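Long-range contacts in citrate lyase, subunit 1 (Methanosaeta concilii, PDB 6HXI), which probably catalyses the ATP-dependent conversion of citrate and coenzyme A to acetyl-CoA and oxaloacetate, in the manner of ATP citrate lyases: residues E84-K89 / F106-F111; R55-P60 / G71-D76. All blocks are in the same frame, centred on the assembly; numbering follows the deposited sequence.

Interaction 1 (E84-K89 / F106-F111); sequences EYLNEK and FLIEPF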
ATOM      1  N   GLU C  84      39.296  34.912 -65.423  1.00 95.30           N
ATOM      2  CA  GLU C  84      39.789  34.320 -66.670  1.00 96.24           C
ATOM      3  C   GLU C  84      40.547  33.025 -66.358  1.00 98.76           C
ATOM      4  O   GLU C  84      40.295  32.011 -67.004  1.00 98.61           O
ATOM      5  CB  GLU C  84      40.691  35.306 -67.438  1.00 98.67           C
ATOM      6  CG  GLU C  84      39.923  36.367 -68.214  1.00112.29           C
ATOM      7  CD  GLU C  84      40.749  37.457 -68.874  1.00136.19           C
ATOM      8  OE1 GLU C  84      41.995  37.448 -68.735  1.00128.89           O
ATOM      9  OE2 GLU C  84      40.139  38.334 -69.528  1.00132.79           O
ATOM     10  N   TYR C  85      41.440  33.052 -65.341  1.00 94.34           N
ATOM     11  CA  TYR C  85      42.209  31.884 -64.889  1.00 93.43           C
ATOM     12  C   TYR C  85      41.264  30.798 -64.350  1.00 96.04           C
ATOM     13  O   TYR C  85      41.484  29.619 -64.619  1.00 95.62           O
ATOM     14  CB  TYR C  85      43.260  32.293 -63.835  1.00 93.59           C
ATOM     15  CG  TYR C  85      43.926  31.134 -63.123  1.00 95.35           C
ATOM     16  CD1 TYR C  85      43.363  30.578 -61.975  1.00 96.49           C
ATOM     17  CD2 TYR C  85      45.124  30.599 -63.587  1.00 96.94           C
ATOM     18  CE1 TYR C  85      43.970  29.511 -61.310  1.00 96.52           C
ATOM     19  CE2 TYR C  85      45.741  29.527 -62.930  1.00 97.48           C
ATOM     20  CZ  TYR C  85      45.157  28.988 -61.790  1.00102.60           C
ATOM     21  OH  TYR C  85      45.727  27.925 -61.127  1.00100.86           O
ATOM     22  N   LEU C  86      40.220  31.203 -63.600  1.00 91.99           N
ATOM     23  CA  LEU C  86      39.232  30.290 -63.023  1.00 91.87           C
ATOM     24  C   LEU C  86      38.321  29.678 -64.105  1.00 98.26           C
ATOM     25  O   LEU C  86      38.048  28.480 -64.038  1.00 97.89           O
ATOM     26  CB  LEU C  86      38.372  30.988 -61.950  1.00 91.24           C
ATOM     27  CG  LEU C  86      39.072  31.624 -60.743  1.00 94.65           C
ATOM     28  CD1 LEU C  86      38.255  32.781 -60.218  1.00 95.10           C
ATOM     29  CD2 LEU C  86      39.322  30.613 -59.629  1.00 95.27           C
ATOM     30  N   ASN C  87      37.854  30.493 -65.090  1.00 96.25           N
ATOM     31  CA  ASN C  87      36.982  30.033 -66.184  1.00 98.19           C
ATOM     32  C   ASN C  87      37.697  29.098 -67.171  1.00103.82           C
ATOM     33  O   ASN C  87      37.036  28.318 -67.858  1.00104.86           O
ATOM     34  CB  ASN C  87      36.323  31.208 -66.926  1.00 99.83           C
ATOM     35  CG  ASN C  87      34.978  31.629 -66.369  1.00125.82           C
ATOM     36  OD1 ASN C  87      34.882  32.344 -65.363  1.00118.01           O
ATOM     37  ND2 ASN C  87      33.904  31.232 -67.043  1.00121.30           N
ATOM     38  N   GLU C  88      39.040  29.163 -67.221  1.00100.76           N
ATOM     39  CA  GLU C  88      39.862  28.334 -68.099  1.00102.45           C
ATOM     40  C   GLU C  88      40.287  27.023 -67.433  1.00106.62           C
ATOM     41  O   GLU C  88      40.027  25.955 -67.991  1.00107.52           O
ATOM     42  CB  GLU C  88      41.115  29.107 -68.561  1.00104.34           C
ATOM     43  CG  GLU C  88      40.870  30.164 -69.628  1.00119.64           C
ATOM     44  CD  GLU C  88      41.999  31.156 -69.852  1.00149.52           C
ATOM     45  OE1 GLU C  88      42.809  31.375 -68.920  1.00139.11           O
ATOM     46  OE2 GLU C  88      42.049  31.748 -70.956  1.00150.49           O
ATOM     47  N   LYS C  89      40.944  27.113 -66.243  1.00101.89           N
ATOM     48  CA  LYS C  89      41.534  25.993 -65.489  1.00101.28           C
ATOM     49  C   LYS C  89      40.538  25.047 -64.779  1.00106.19           C
ATOM     50  O   LYS C  89      40.921  23.911 -64.491  1.00106.43           O
ATOM     51  CB  LYS C  89      42.585  26.495 -64.471  1.00101.47           C
ATOM     52  CG  LYS C  89      43.767  27.250 -65.075  1.00110.76           C
ATOM     53  CD  LYS C  89      44.919  26.340 -65.466  1.00122.18           C
ATOM     54  CE  LYS C  89      46.028  27.115 -66.135  1.00132.19           C
ATOM     55  NZ  LYS C  89      47.195  26.249 -66.448  1.00142.47           N
ATOM     56  N   PHE C 106      40.246  26.185 -56.006  1.00 73.77           N
ATOM     57  CA  PHE C 106      41.231  27.259 -56.191  1.00 73.47           C
ATOM     58  C   PHE C 106      41.159  28.308 -55.095  1.00 74.15           C
ATOM     59  O   PHE C 106      40.066  28.752 -54.723  1.00 73.52           O
ATOM     60  CB  PHE C 106      41.046  27.951 -57.564  1.00 76.49           C
ATOM     61  CG  PHE C 106      41.181  27.037 -58.757  1.00 79.40           C
ATOM     62  CD1 PHE C 106      40.080  26.342 -59.251  1.00 84.23           C
ATOM     63  CD2 PHE C 106      42.405  26.868 -59.389  1.00 82.16           C
ATOM     64  CE1 PHE C 106      40.211  25.470 -60.334  1.00 86.39           C
ATOM     65  CE2 PHE C 106      42.537  26.000 -60.474  1.00 86.63           C
ATOM     66  CZ  PHE C 106      41.437  25.312 -60.942  1.00 85.80           C
ATOM     67  N   LEU C 107      42.326  28.733 -54.606  1.00 68.29           N
ATOM     68  CA  LEU C 107      42.386  29.759 -53.576  1.00 67.64           C
ATOM     69  C   LEU C 107      42.702  31.130 -54.188  1.00 72.28           C
ATOM     70  O   LEU C 107      43.622  31.249 -55.004  1.00 71.83           O
ATOM     71  CB  LEU C 107      43.415  29.378 -52.485  1.00 67.22           C
ATOM     72  CG  LEU C 107      43.789  30.453 -51.439  1.00 72.29           C
ATOM     73  CD1 LEU C 107      42.653  30.712 -50.436  1.00 72.26           C
ATOM     74  CD2 LEU C 107      45.066  30.096 -50.726  1.00 75.39           C
ATOM     75  N   ILE C 108      41.926  32.154 -53.787  1.00 69.56           N
ATOM     76  CA  ILE C 108      42.150  33.549 -54.185  1.00 70.15           C
ATOM     77  C   ILE C 108      42.542  34.356 -52.944  1.00 72.87           C
ATOM     78  O   ILE C 108      41.867  34.311 -51.909  1.00 70.75           O
ATOM     79  CB  ILE C 108      41.035  34.231 -55.037  1.00 73.92           C
ATOM     80  CG1 ILE C 108      40.454  33.264 -56.093  1.00 74.52           C
ATOM     81  CG2 ILE C 108      41.583  35.517 -55.711  1.00 76.21           C
ATOM     82  CD1 ILE C 108      39.121  33.679 -56.655  1.00 83.56           C
ATOM     83  N   GLU C 109      43.667  35.054 -53.049  1.00 71.22           N
ATOM     84  CA  GLU C 109      44.185  35.879 -51.966  1.00 72.44           C
ATOM     85  C   GLU C 109      44.947  37.125 -52.486  1.00 77.49           C
ATOM     86  O   GLU C 109      45.381  37.116 -53.641  1.00 75.56           O
ATOM     87  CB  GLU C 109      45.065  35.030 -51.031  1.00 73.32           C
ATOM     88  CG  GLU C 109      46.370  34.542 -51.637  1.00 82.85           C
ATOM     89  CD  GLU C 109      47.276  33.787 -50.685  1.00103.74           C
ATOM     90  OE1 GLU C 109      47.002  33.790 -49.462  1.00 88.86           O
ATOM     91  OE2 GLU C 109      48.278  33.206 -51.161  1.00102.85           O
ATOM     92  N   PRO C 110      45.150  38.179 -51.652  1.00 76.79           N
ATOM     93  CA  PRO C 110      45.913  39.349 -52.129  1.00 78.28           C
ATOM     94  C   PRO C 110      47.388  39.046 -52.409  1.00 83.93           C
ATOM     95  O   PRO C 110      47.992  38.218 -51.725  1.00 84.02           O
ATOM     96  CB  PRO C 110      45.765  40.364 -50.990  1.00 81.33           C
ATOM     97  CG  PRO C 110      45.472  39.560 -49.785  1.00 85.28           C
ATOM     98  CD  PRO C 110      44.701  38.365 -50.252  1.00 78.75           C
ATOM     99  N   PHE C 111      47.960  39.713 -53.421  1.00 82.42           N
ATOM    100  CA  PHE C 111      49.362  39.573 -53.803  1.00 83.59           C
ATOM    101  C   PHE C 111      50.201  40.434 -52.878  1.00 89.17           C
ATOM    102  O   PHE C 111      50.028  41.660 -52.853  1.00 90.85           O
ATOM    103  CB  PHE C 111      49.576  39.981 -55.278  1.00 86.54           C
ATOM    104  CG  PHE C 111      51.019  40.016 -55.739  1.00 89.92           C
ATOM    105  CD1 PHE C 111      51.654  38.864 -56.181  1.00 92.75           C
ATOM    106  CD2 PHE C 111      51.733  41.210 -55.754  1.00 94.43           C
ATOM    107  CE1 PHE C 111      52.987  38.899 -56.608  1.00 95.38           C
ATOM    108  CE2 PHE C 111      53.069  41.241 -56.170  1.00 98.95           C
ATOM    109  CZ  PHE C 111      53.687  40.087 -56.595  1.00 96.48           C
TER
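Hydrophobic helix-on-sheet packing seats the C-terminal end of helix 79-89 on strand 106-110, a member of the four-stranded antiparallel sheet of the ATP-grasp region. The axes of helix segment 84-89 and strand 106-110 pass 10.8 Å apart at closest, at 177°, and no hydrogen bond links them. Phe-106 does most of the filling. Its side chain leaves the strand toward the helix, and chi1 (-59°) then lays the ring against Tyr-85 and Lys-89. Tyr-85 reaches it obliquely, CE1 3.6 Å from Phe-106 CD2, the ring planes nearly perpendicular at 89°. Lys-89 offers its aliphatic part, CB 3.9 Å from Phe-106 CZ and CG over one face of the Tyr-85 ring, while its chain, bent at chi2, leads its end away. Leu-86 has two branches for two partners: CD2 lies 3.8 Å from Phe-106 CB, and CD1 meets Ile-108 CD1 tip to tip at 3.8 Å. The tyrosine hydroxyl finds a weak hydrogen bond to Leu-72 O. An alanine at Phe-106 would lose the ring that touches Tyr-85 and Lys-89 and would probably loosen the end of the helix against the sheet. Cohesion here therefore rests on shape and dispersion, with little directional chemistry.

Interaction 2 (R55-P60 / G71-D76); sequences RLVVKP and GLVLLD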
ATOM      1  N   ARG C  55      45.222  43.569 -55.814  1.00 84.84           N
ATOM      2  CA  ARG C  55      45.992  42.732 -56.739  1.00 82.97           C
ATOM      3  C   ARG C  55      45.985  41.323 -56.133  1.00 82.76           C
ATOM      4  O   ARG C  55      46.213  41.169 -54.932  1.00 81.42           O
ATOM      5  CB  ARG C  55      47.418  43.261 -56.979  1.00 82.93           C
ATOM      6  CG  ARG C  55      47.490  44.519 -57.857  1.00 93.91           C
ATOM      7  CD  ARG C  55      46.751  44.434 -59.196  1.00 98.38           C
ATOM      8  NE  ARG C  55      47.361  43.489 -60.135  1.00105.18           N
ATOM      9  CZ  ARG C  55      47.558  43.736 -61.427  1.00120.47           C
ATOM     10  NH1 ARG C  55      47.199  44.903 -61.951  1.00114.18           N
ATOM     11  NH2 ARG C  55      48.104  42.814 -62.210  1.00102.17           N
ATOM     12  N   LEU C  56      45.668  40.321 -56.953  1.00 76.47           N
ATOM     13  CA  LEU C  56      45.455  38.946 -56.526  1.00 74.27           C
ATOM     14  C   LEU C  56      46.523  37.918 -56.914  1.00 77.82           C
ATOM     15  O   LEU C  56      47.446  38.195 -57.687  1.00 76.66           O
ATOM     16  CB  LEU C  56      44.082  38.465 -57.060  1.00 73.25           C
ATOM     17  CG  LEU C  56      42.876  39.385 -56.860  1.00 78.28           C
ATOM     18  CD1 LEU C  56      41.708  38.880 -57.618  1.00 78.65           C
ATOM     19  CD2 LEU C  56      42.496  39.525 -55.387  1.00 80.48           C
ATOM     20  N   VAL C  57      46.374  36.723 -56.299  1.00 74.59           N
ATOM     21  CA  VAL C  57      47.088  35.461 -56.502  1.00 74.62           C
ATOM     22  C   VAL C  57      45.990  34.375 -56.521  1.00 78.63           C
ATOM     23  O   VAL C  57      45.158  34.315 -55.609  1.00 76.14           O
ATOM     24  CB  VAL C  57      48.174  35.155 -55.423  1.00 78.70           C
ATOM     25  CG1 VAL C  57      48.827  33.796 -55.649  1.00 77.99           C
ATOM     26  CG2 VAL C  57      49.241  36.234 -55.385  1.00 80.14           C
ATOM     27  N   VAL C  58      45.975  33.550 -57.561  1.00 77.59           N
ATOM     28  CA  VAL C  58      45.012  32.459 -57.655  1.00 77.84           C
ATOM     29  C   VAL C  58      45.782  31.178 -58.031  1.00 84.28           C
ATOM     30  O   VAL C  58      46.578  31.173 -58.974  1.00 85.90           O
ATOM     31  CB  VAL C  58      43.741  32.774 -58.509  1.00 82.20           C
ATOM     32  CG1 VAL C  58      44.077  33.291 -59.902  1.00 83.04           C
ATOM     33  CG2 VAL C  58      42.768  31.599 -58.561  1.00 81.59           C
ATOM     34  N   LYS C  59      45.618  30.136 -57.203  1.00 80.27           N
ATOM     35  CA  LYS C  59      46.317  28.857 -57.320  1.00 80.19           C
ATOM     36  C   LYS C  59      45.424  27.668 -56.905  1.00 84.58           C
ATOM     37  O   LYS C  59      44.557  27.846 -56.041  1.00 83.32           O
ATOM     38  CB  LYS C  59      47.619  28.882 -56.483  1.00 82.50           C
ATOM     39  CG  LYS C  59      47.442  29.291 -55.015  1.00 83.12           C
ATOM     40  CD  LYS C  59      48.766  29.615 -54.352  1.00 87.48           C
ATOM     41  CE  LYS C  59      48.579  30.494 -53.148  1.00 91.81           C
ATOM     42  NZ  LYS C  59      49.807  30.559 -52.305  1.00100.11           N
ATOM     43  N   PRO C  60      45.623  26.444 -57.477  1.00 82.43           N
ATOM     44  CA  PRO C  60      44.790  25.303 -57.056  1.00 82.45           C
ATOM     45  C   PRO C  60      45.081  24.835 -55.622  1.00 85.01           C
ATOM     46  O   PRO C  60      46.246  24.721 -55.228  1.00 84.90           O
ATOM     47  CB  PRO C  60      45.093  24.223 -58.103  1.00 85.50           C
ATOM     48  CG  PRO C  60      46.432  24.564 -58.626  1.00 90.40           C
ATOM     49  CD  PRO C  60      46.611  26.045 -58.506  1.00 85.26           C
ATOM     50  N   GLY C  71      53.773  25.375 -62.801  1.00103.92           N
ATOM     51  CA  GLY C  71      53.377  26.581 -63.515  1.00103.27           C
ATOM     52  C   GLY C  71      51.887  26.834 -63.456  1.00104.34           C
ATOM     53  O   GLY C  71      51.276  27.195 -64.470  1.00103.88           O
ATOM     54  N   LEU C  72      51.295  26.643 -62.257  1.00 98.45           N
ATOM     55  CA  LEU C  72      49.858  26.803 -62.026  1.00 95.94           C
ATOM     56  C   LEU C  72      49.473  28.036 -61.186  1.00 97.05           C
ATOM     57  O   LEU C  72      48.319  28.458 -61.245  1.00 95.58           O
ATOM     58  CB  LEU C  72      49.268  25.524 -61.417  1.00 94.94           C
ATOM     59  CG  LEU C  72      48.976  24.411 -62.417  1.00100.46           C
ATOM     60  CD1 LEU C  72      49.220  23.063 -61.807  1.00100.47           C
ATOM     61  CD2 LEU C  72      47.554  24.505 -62.940  1.00102.28           C
ATOM     62  N   VAL C  73      50.425  28.621 -60.428  1.00 92.50           N
ATOM     63  CA  VAL C  73      50.167  29.801 -59.595  1.00 90.77           C
ATOM     64  C   VAL C  73      50.102  31.057 -60.477  1.00 96.13           C
ATOM     65  O   VAL C  73      51.052  31.337 -61.215  1.00 97.76           O
ATOM     66  CB  VAL C  73      51.197  29.960 -58.442  1.00 94.13           C
ATOM     67  CG1 VAL C  73      50.879  31.177 -57.577  1.00 93.09           C
ATOM     68  CG2 VAL C  73      51.270  28.705 -57.580  1.00 93.41           C
ATOM     69  N   LEU C  74      48.984  31.808 -60.396  1.00 91.34           N
ATOM     70  CA  LEU C  74      48.812  33.061 -61.131  1.00 91.50           C
ATOM     71  C   LEU C  74      49.146  34.203 -60.166  1.00 92.86           C
ATOM     72  O   LEU C  74      48.443  34.379 -59.170  1.00 91.36           O
ATOM     73  CB  LEU C  74      47.380  33.192 -61.690  1.00 91.31           C
ATOM     74  CG  LEU C  74      47.212  34.178 -62.849  1.00 97.79           C
ATOM     75  CD1 LEU C  74      47.401  33.484 -64.190  1.00 99.39           C
ATOM     76  CD2 LEU C  74      45.853  34.835 -62.817  1.00100.24           C
ATOM     77  N   LEU C  75      50.246  34.929 -60.431  1.00 89.15           N
ATOM     78  CA  LEU C  75      50.728  36.016 -59.576  1.00 89.26           C
ATOM     79  C   LEU C  75      50.445  37.409 -60.134  1.00 95.28           C
ATOM     80  O   LEU C  75      50.583  37.635 -61.338  1.00 96.41           O
ATOM     81  CB  LEU C  75      52.232  35.863 -59.308  1.00 90.38           C
ATOM     82  CG  LEU C  75      52.648  34.695 -58.442  1.00 94.27           C
ATOM     83  CD1 LEU C  75      53.344  33.629 -59.270  1.00 95.30           C
ATOM     84  CD2 LEU C  75      53.542  35.154 -57.321  1.00 97.35           C
ATOM     85  N   ASP C  76      50.089  38.350 -59.232  1.00 91.97           N
ATOM     86  CA  ASP C  76      49.792  39.771 -59.495  1.00 92.68           C
ATOM     87  C   ASP C  76      48.767  39.964 -60.629  1.00 95.50           C
ATOM     88  O   ASP C  76      49.144  40.238 -61.774  1.00 96.70           O
ATOM     89  CB  ASP C  76      51.097  40.569 -59.726  1.00 96.78           C
ATOM     90  CG  ASP C  76      50.998  42.083 -59.616  1.00108.20           C
ATOM     91  OD1 ASP C  76      49.908  42.588 -59.254  1.00108.18           O
ATOM     92  OD2 ASP C  76      52.023  42.762 -59.861  1.00113.99           O
TER
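A beta-hairpin with a long connection forms one edge of the four-stranded antiparallel sheet: strand 56-60 pairs with the short strand 74-75, outermost within the chain. Val-58 and Leu-74 are the hydrogen-bonded pair. Val-58 N gives to Leu-74 O at 3.1 Å and Leu-74 N to Val-58 O at 2.9 Å, both donors lying in the carbonyl planes, the second bond the straighter (166°). Leu-74 O also takes a CA-H contact from Val-57 CA at 3.2 Å. On the face covered by helix 79-89, Val-58 holds CG1 in the crowded position between backbone N and carbonyl carbon (chi1 53°), which lays it beside Leu-74 CD2, 3.7 Å away. On the other face Val-57 and Val-73 cross obliquely, CG1 to CG1 at 3.8 Å. Lys-59 sets its CB beside Val-73; its amine makes salt bridges with Glu-8 and Asp-214. Where the chain turns at Asp-76, Arg-55 folds back: NE forms a salt bridge to Asp-76 OD1 at 2.8 Å, and NH2 donates a hydrogen bond to Asp-76 O at 2.8 Å, from above the carbonyl plane. NH1 has Asp-78 as a second acidic partner. Two antiparallel strands, successive in the chain, make this a hairpin of an ATP-grasp domain.

How the interactions relate
Following the chain from the N terminus, strand 56-60 comes first, and interaction 2 closes the loop of residues 61-70 when segment 71-76 returns beside it. The chain then turns into helix 79-89, passes through strands 93-96 and 99-102, and comes back as strand 106-110, so that interaction 1 closes the next loop. The two are in series and neither nest nor cross. They meet in the sheet, where strands 56-60 and 106-110 are neighbours; Phe-111 N lies 2.7 Å from Arg-55 O, a probable hydrogen bond. From the helix side the Tyr-85 hydroxyl touches both segments of interaction 2, packing on Pro-60 CD as well as reaching Leu-72 O. Together they bind the edge hairpin, the covering helix and the inner strand into one layered unit.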